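Local coordinates for phosphothreonine lyase ospF (Shigella flexneri, PDB 3I0U), which is a secreted type III effector and phosphothreonine lyase that removes phosphate by beta-elimination, probably from phosphothreonine in host MAP kinases, at residues A[30-35]-A[99-104]; A[51-56]-A[66-71]. All coordinates share one frame; numbering follows the deposited sequence.

Contact 1 (A[30-35]-A[99-104])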
loop_
_atom_site.group_PDB
_atom_site.type_symbol
_atom_site.label_atom_id
_atom_site.label_comp_id
_atom_site.label_asym_id
_atom_site.label_seq_id
_atom_site.Cartn_x
_atom_site.Cartn_y
_atom_site.Cartn_z
ATOM N N PHE A 30 -11.888 7.484 3.761
ATOM C CA PHE A 30 -11.195 6.764 4.823
ATOM C C PHE A 30 -11.112 7.662 6.063
ATOM O O PHE A 30 -10.541 8.738 6.003
ATOM C CB PHE A 30 -9.833 6.338 4.303
ATOM C CG PHE A 30 -9.915 5.483 3.059
ATOM C CD1 PHE A 30 -10.133 4.115 3.156
ATOM C CD2 PHE A 30 -9.800 6.039 1.793
ATOM C CE1 PHE A 30 -10.209 3.317 2.033
ATOM C CE2 PHE A 30 -9.887 5.255 0.675
ATOM C CZ PHE A 30 -10.064 3.870 0.806
ATOM N N LYS A 31 -11.756 7.242 7.149
ATOM C CA LYS A 31 -11.666 7.924 8.425
ATOM C C LYS A 31 -10.204 7.817 8.852
ATOM O O LYS A 31 -9.648 6.728 9.027
ATOM C CB LYS A 31 -12.633 7.274 9.424
ATOM C CG LYS A 31 -12.344 7.507 10.882
ATOM C CD LYS A 31 -13.094 6.492 11.792
ATOM C CE LYS A 31 -12.480 6.457 13.245
ATOM N NZ LYS A 31 -12.841 7.688 14.090
ATOM N N VAL A 32 -9.561 8.966 8.921
ATOM C CA VAL A 32 -8.154 9.104 9.306
ATOM C C VAL A 32 -7.944 8.832 10.792
ATOM O O VAL A 32 -8.638 9.403 11.639
ATOM C CB VAL A 32 -7.669 10.539 8.915
ATOM C CG1 VAL A 32 -6.583 11.064 9.786
ATOM C CG2 VAL A 32 -7.257 10.572 7.456
ATOM N N ALA A 33 -7.000 7.929 11.084
ATOM C CA ALA A 33 -6.559 7.622 12.441
ATOM C C ALA A 33 -5.908 8.851 13.045
ATOM O O ALA A 33 -5.123 9.513 12.380
ATOM C CB ALA A 33 -5.576 6.492 12.397
ATOM N N SER A 34 -6.239 9.181 14.293
ATOM C CA SER A 34 -5.592 10.334 14.950
ATOM C C SER A 34 -4.447 9.972 15.947
ATOM O O SER A 34 -3.365 10.619 15.931
ATOM C CB SER A 34 -6.626 11.280 15.571
ATOM O OG SER A 34 -7.255 10.705 16.713
ATOM N N ASN A 35 -4.645 8.953 16.787
ATOM C CA ASN A 35 -3.518 8.522 17.609
ATOM C C ASN A 35 -2.585 7.655 16.790
ATOM O O ASN A 35 -2.777 6.438 16.661
ATOM C CB ASN A 35 -3.971 7.854 18.903
ATOM C CG ASN A 35 -4.527 8.852 19.881
ATOM O OD1 ASN A 35 -3.992 9.972 20.003
ATOM N ND2 ASN A 35 -5.614 8.481 20.576
ATOM N N SER A 99 0.553 8.507 7.848
ATOM C CA SER A 99 0.288 7.550 8.924
ATOM C C SER A 99 -1.205 7.442 9.213
ATOM O O SER A 99 -1.695 6.353 9.485
ATOM C CB SER A 99 1.091 7.832 10.211
ATOM O OG SER A 99 1.032 9.216 10.559
ATOM N N GLY A 100 -1.907 8.560 9.133
ATOM C CA GLY A 100 -3.338 8.569 9.368
ATOM C C GLY A 100 -4.107 7.649 8.440
ATOM O O GLY A 100 -5.103 7.082 8.859
ATOM N N LEU A 101 -3.605 7.477 7.210
ATOM C CA LEU A 101 -4.222 6.623 6.223
ATOM C C LEU A 101 -3.794 5.181 6.411
ATOM O O LEU A 101 -4.643 4.275 6.483
ATOM C CB LEU A 101 -3.981 7.117 4.782
ATOM C CG LEU A 101 -4.795 8.377 4.432
ATOM C CD1 LEU A 101 -4.068 9.233 3.423
ATOM C CD2 LEU A 101 -6.241 8.103 3.975
ATOM N N LEU A 102 -2.485 4.964 6.483
ATOM C CA LEU A 102 -1.935 3.646 6.782
ATOM C C LEU A 102 -2.441 3.004 8.086
ATOM O O LEU A 102 -2.492 1.795 8.164
ATOM C CB LEU A 102 -0.426 3.684 6.777
ATOM C CG LEU A 102 0.238 4.143 5.487
ATOM C CD1 LEU A 102 1.658 4.640 5.762
ATOM C CD2 LEU A 102 0.227 3.026 4.461
ATOM N N PHE A 103 -2.848 3.783 9.084
ATOM C CA PHE A 103 -3.395 3.187 10.314
ATOM C C PHE A 103 -4.906 3.298 10.401
ATOM O O PHE A 103 -5.466 3.067 11.451
ATOM C CB PHE A 103 -2.781 3.822 11.572
ATOM C CG PHE A 103 -1.362 3.380 11.878
ATOM C CD1 PHE A 103 -1.107 2.165 12.523
ATOM C CD2 PHE A 103 -0.279 4.196 11.547
ATOM C CE1 PHE A 103 0.196 1.785 12.817
ATOM C CE2 PHE A 103 1.039 3.803 11.846
ATOM C CZ PHE A 103 1.263 2.608 12.470
ATOM N N SER A 104 -5.567 3.657 9.299
ATOM C CA SER A 104 -7.006 3.915 9.322
ATOM C C SER A 104 -7.781 2.610 9.418
ATOM O O SER A 104 -7.365 1.599 8.852
ATOM C CB SER A 104 -7.441 4.670 8.077
ATOM O OG SER A 104 -8.868 4.599 7.977
#
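A33 and G100 bring the two backbones to their nearest approach, 4.6 Å between CA atoms, where the loop 30-35 passes the C-terminal end of helix 91-102. The bond holding them runs from A33 N to G100 O, at 3.0 Å with an N-H...O angle of 155°. Here the helix is ending: S104 N bonds to L101 O, three residues back, at 3.0 Å, and F103 is the first residue to leave helical backbone angles. The methyl CB of A33 settles against this end: it lies 3.6 Å from F103 O and 4.0 Å from F103 CB. F103 directs its ring away from the loop, toward W112.

Residues 31-33 have extended, polyproline-II-like phi/psi values. This extended strip, part of the loop between helix 11-22 and helix 39-44, is laid across the last turn of helix 91-102, whose L102 rests on strand 132-137 of the antiparallel sheet. S104, with OG anti to its backbone N (chi1 165°), donates to K31 O; the refined separation is very short, so its exact length is doubtful at this resolution. The same OG also bonds to D106 N, while D106 OD2 accepts K31 N, so both backbone polar groups of K31 are bound close to the helix end. On the apolar flank the CD2 branch of L101 approaches F30 CB at 4.0 Å and V32 CG2 at 4.4 Å. Only CB of F30 takes part here; its ring swings off to meet F156 edge-to-face, and L101 also packs on F156 and L160, so helix 147-166 backs this flank. V32 lends its other methyl, CG1, 4.1 Å from G100 CA.

Contact 2 (A[51-56]-A[66-71])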
loop_
_atom_site.group_PDB
_atom_site.type_symbol
_atom_site.label_atom_id
_atom_site.label_comp_id
_atom_site.label_asym_id
_atom_site.label_seq_id
_atom_site.Cartn_x
_atom_site.Cartn_y
_atom_site.Cartn_z
ATOM N N GLN A 51 -3.602 1.153 17.054
ATOM C CA GLN A 51 -4.777 1.184 16.159
ATOM C C GLN A 51 -5.060 -0.156 15.511
ATOM O O GLN A 51 -5.342 -0.221 14.303
ATOM C CB GLN A 51 -4.622 2.239 15.024
ATOM C CG GLN A 51 -4.295 3.700 15.428
ATOM C CD GLN A 51 -5.395 4.362 16.287
ATOM O OE1 GLN A 51 -6.567 3.935 16.303
ATOM N NE2 GLN A 51 -5.011 5.406 17.002
ATOM N N GLY A 52 -4.935 -1.234 16.273
ATOM C CA GLY A 52 -5.153 -2.560 15.714
ATOM C C GLY A 52 -4.066 -3.142 14.825
ATOM O O GLY A 52 -4.178 -4.305 14.440
ATOM N N PHE A 53 -3.034 -2.356 14.498
ATOM C CA PHE A 53 -1.838 -2.846 13.804
ATOM C C PHE A 53 -0.733 -3.172 14.799
ATOM O O PHE A 53 -0.427 -2.348 15.676
ATOM C CB PHE A 53 -1.308 -1.807 12.820
ATOM C CG PHE A 53 -2.187 -1.581 11.643
ATOM C CD1 PHE A 53 -1.872 -2.127 10.419
ATOM C CD2 PHE A 53 -3.327 -0.791 11.745
ATOM C CE1 PHE A 53 -2.711 -1.910 9.300
ATOM C CE2 PHE A 53 -4.156 -0.577 10.660
ATOM C CZ PHE A 53 -3.862 -1.137 9.436
ATOM N N GLN A 54 -0.141 -4.361 14.666
ATOM C CA GLN A 54 1.049 -4.691 15.427
ATOM C C GLN A 54 2.271 -4.226 14.638
ATOM O O GLN A 54 2.368 -4.473 13.425
ATOM C CB GLN A 54 1.138 -6.176 15.735
ATOM C CG GLN A 54 1.806 -6.494 17.067
ATOM C CD GLN A 54 1.981 -7.987 17.284
ATOM O OE1 GLN A 54 2.245 -8.739 16.339
ATOM N NE2 GLN A 54 1.846 -8.425 18.532
ATOM N N ILE A 55 3.179 -3.546 15.342
ATOM C CA ILE A 55 4.395 -2.992 14.760
ATOM C C ILE A 55 5.601 -3.762 15.275
ATOM O O ILE A 55 5.765 -3.913 16.480
ATOM C CB ILE A 55 4.564 -1.497 15.113
ATOM C CG1 ILE A 55 3.318 -0.692 14.754
ATOM C CG2 ILE A 55 5.807 -0.897 14.436
ATOM C CD1 ILE A 55 3.281 -0.250 13.311
ATOM N N VAL A 56 6.425 -4.266 14.360
ATOM C CA VAL A 56 7.676 -4.936 14.728
ATOM C C VAL A 56 8.885 -4.386 13.960
ATOM O O VAL A 56 8.776 -4.101 12.755
ATOM C CB VAL A 56 7.587 -6.491 14.615
ATOM C CG1 VAL A 56 6.619 -7.056 15.637
ATOM C CG2 VAL A 56 7.151 -6.934 13.235
ATOM N N ALA A 66 4.158 -3.547 9.750
ATOM C CA ALA A 66 2.864 -3.281 10.366
ATOM C C ALA A 66 1.817 -4.247 9.881
ATOM O O ALA A 66 1.670 -4.466 8.685
ATOM C CB ALA A 66 2.417 -1.890 10.102
ATOM N N CYS A 67 1.074 -4.803 10.822
ATOM C CA CYS A 67 0.320 -6.006 10.562
ATOM C C CYS A 67 -0.947 -5.973 11.412
ATOM O O CYS A 67 -0.889 -6.011 12.634
ATOM C CB CYS A 67 1.238 -7.179 10.880
ATOM S SG CYS A 67 0.515 -8.751 10.788
ATOM N N ARG A 68 -2.088 -5.835 10.754
ATOM C CA ARG A 68 -3.362 -5.785 11.444
ATOM C C ARG A 68 -3.759 -7.176 11.893
ATOM O O ARG A 68 -3.900 -8.085 11.065
ATOM C CB ARG A 68 -4.443 -5.190 10.539
ATOM C CG ARG A 68 -5.808 -5.060 11.196
ATOM C CD ARG A 68 -6.455 -3.775 10.756
ATOM N NE ARG A 68 -6.720 -3.759 9.329
ATOM C CZ ARG A 68 -7.100 -2.671 8.664
ATOM N NH1 ARG A 68 -7.322 -2.749 7.360
ATOM N NH2 ARG A 68 -7.238 -1.510 9.303
ATOM N N GLU A 69 -3.950 -7.316 13.205
ATOM C CA GLU A 69 -4.161 -8.633 13.827
ATOM C C GLU A 69 -5.526 -9.268 13.511
ATOM O O GLU A 69 -5.711 -10.486 13.640
ATOM C CB GLU A 69 -3.822 -8.636 15.337
ATOM C CG GLU A 69 -4.718 -7.825 16.279
ATOM C CD GLU A 69 -4.863 -8.479 17.677
ATOM O OE1 GLU A 69 -5.673 -7.975 18.478
ATOM O OE2 GLU A 69 -4.187 -9.491 17.993
ATOM N N ASN A 70 -6.467 -8.425 13.105
ATOM C CA ASN A 70 -7.693 -8.869 12.499
ATOM C C ASN A 70 -7.780 -8.419 11.053
ATOM O O ASN A 70 -8.376 -7.402 10.784
ATOM C CB ASN A 70 -8.878 -8.374 13.307
ATOM C CG ASN A 70 -9.073 -9.180 14.575
ATOM O OD1 ASN A 70 -9.053 -10.422 14.551
ATOM N ND2 ASN A 70 -9.243 -8.487 15.703
ATOM N N PRO A 71 -7.208 -9.206 10.117
ATOM C CA PRO A 71 -7.265 -8.864 8.697
ATOM C C PRO A 71 -8.710 -8.680 8.190
ATOM O O PRO A 71 -9.632 -9.354 8.662
ATOM C CB PRO A 71 -6.592 -10.079 8.014
ATOM C CG PRO A 71 -6.665 -11.189 9.020
ATOM C CD PRO A 71 -6.531 -10.505 10.334
#
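Q51 and G52, whose left-handed backbone angles match a type I' turn reversing the chain out of strand 47-50, lead into the pairing, which G52 O opens by accepting a long hydrogen bond from E69 N, 3.3 Å away. At F53, facing R68 as a non-hydrogen-bonded antiparallel pair with CA atoms 4.1 Å apart, the side chains carry the contact. R68 CB lies over the F53 ring in a CH-pi contact, 4.1 Å from the centroid. With CG anti to the backbone N (chi1 -178°) and bends further out, R68 continues along the ring until R68 NH2 is 3.4 Å from F53 CZ, which sits over the guanidinium face near its rim. The guanidinium is inclined 43° to the ring, so the two do not stack in parallel. Q54 supplies the hydrogen-bonded pair with C67: Q54 N to C67 O spans 2.7 Å, and C67 N returns to Q54 O at 2.9 Å. I55, opposite A66, places CD1 3.7 Å from A66 CB, on the same face as F53 and R68.

Strands 53-56 and 63-68 thus form a beta hairpin, their short axes 154° apart. R68 NH1 takes both D110, in a salt bridge, and S107 O, while R68 NH2, the atom near F53, bonds to S104 O. Strand 47-50 borders the hairpin at I55, strand 111-115 borders it at A66, and F103, just after helix 91-102, meets the F53 ring edge-to-face.

Overall arrangement
Contact 1 and contact 2 have centres 13 Å apart. Their segments run 30-35, 51-56, 66-71, 99-104 along the chain, so the hairpin pairing falls wholly between the two halves of the loop-to-helix contact. The end of helix 91-102 joins them. S104 O lies 3.1 Å from R68 NH2, a probable hydrogen bond, F103 CZ is 3.6 Å from I55 CD1, and L102 O reaches F53 CZ at 3.5 Å. N35 O and Q51 NE2 probably add a second polar link. Because F103 and S104 touch both loop 30-35 and the hairpin, the N-terminal loop, the helix end and the sheet near its outer strand 47-50 form one continuous packed unit.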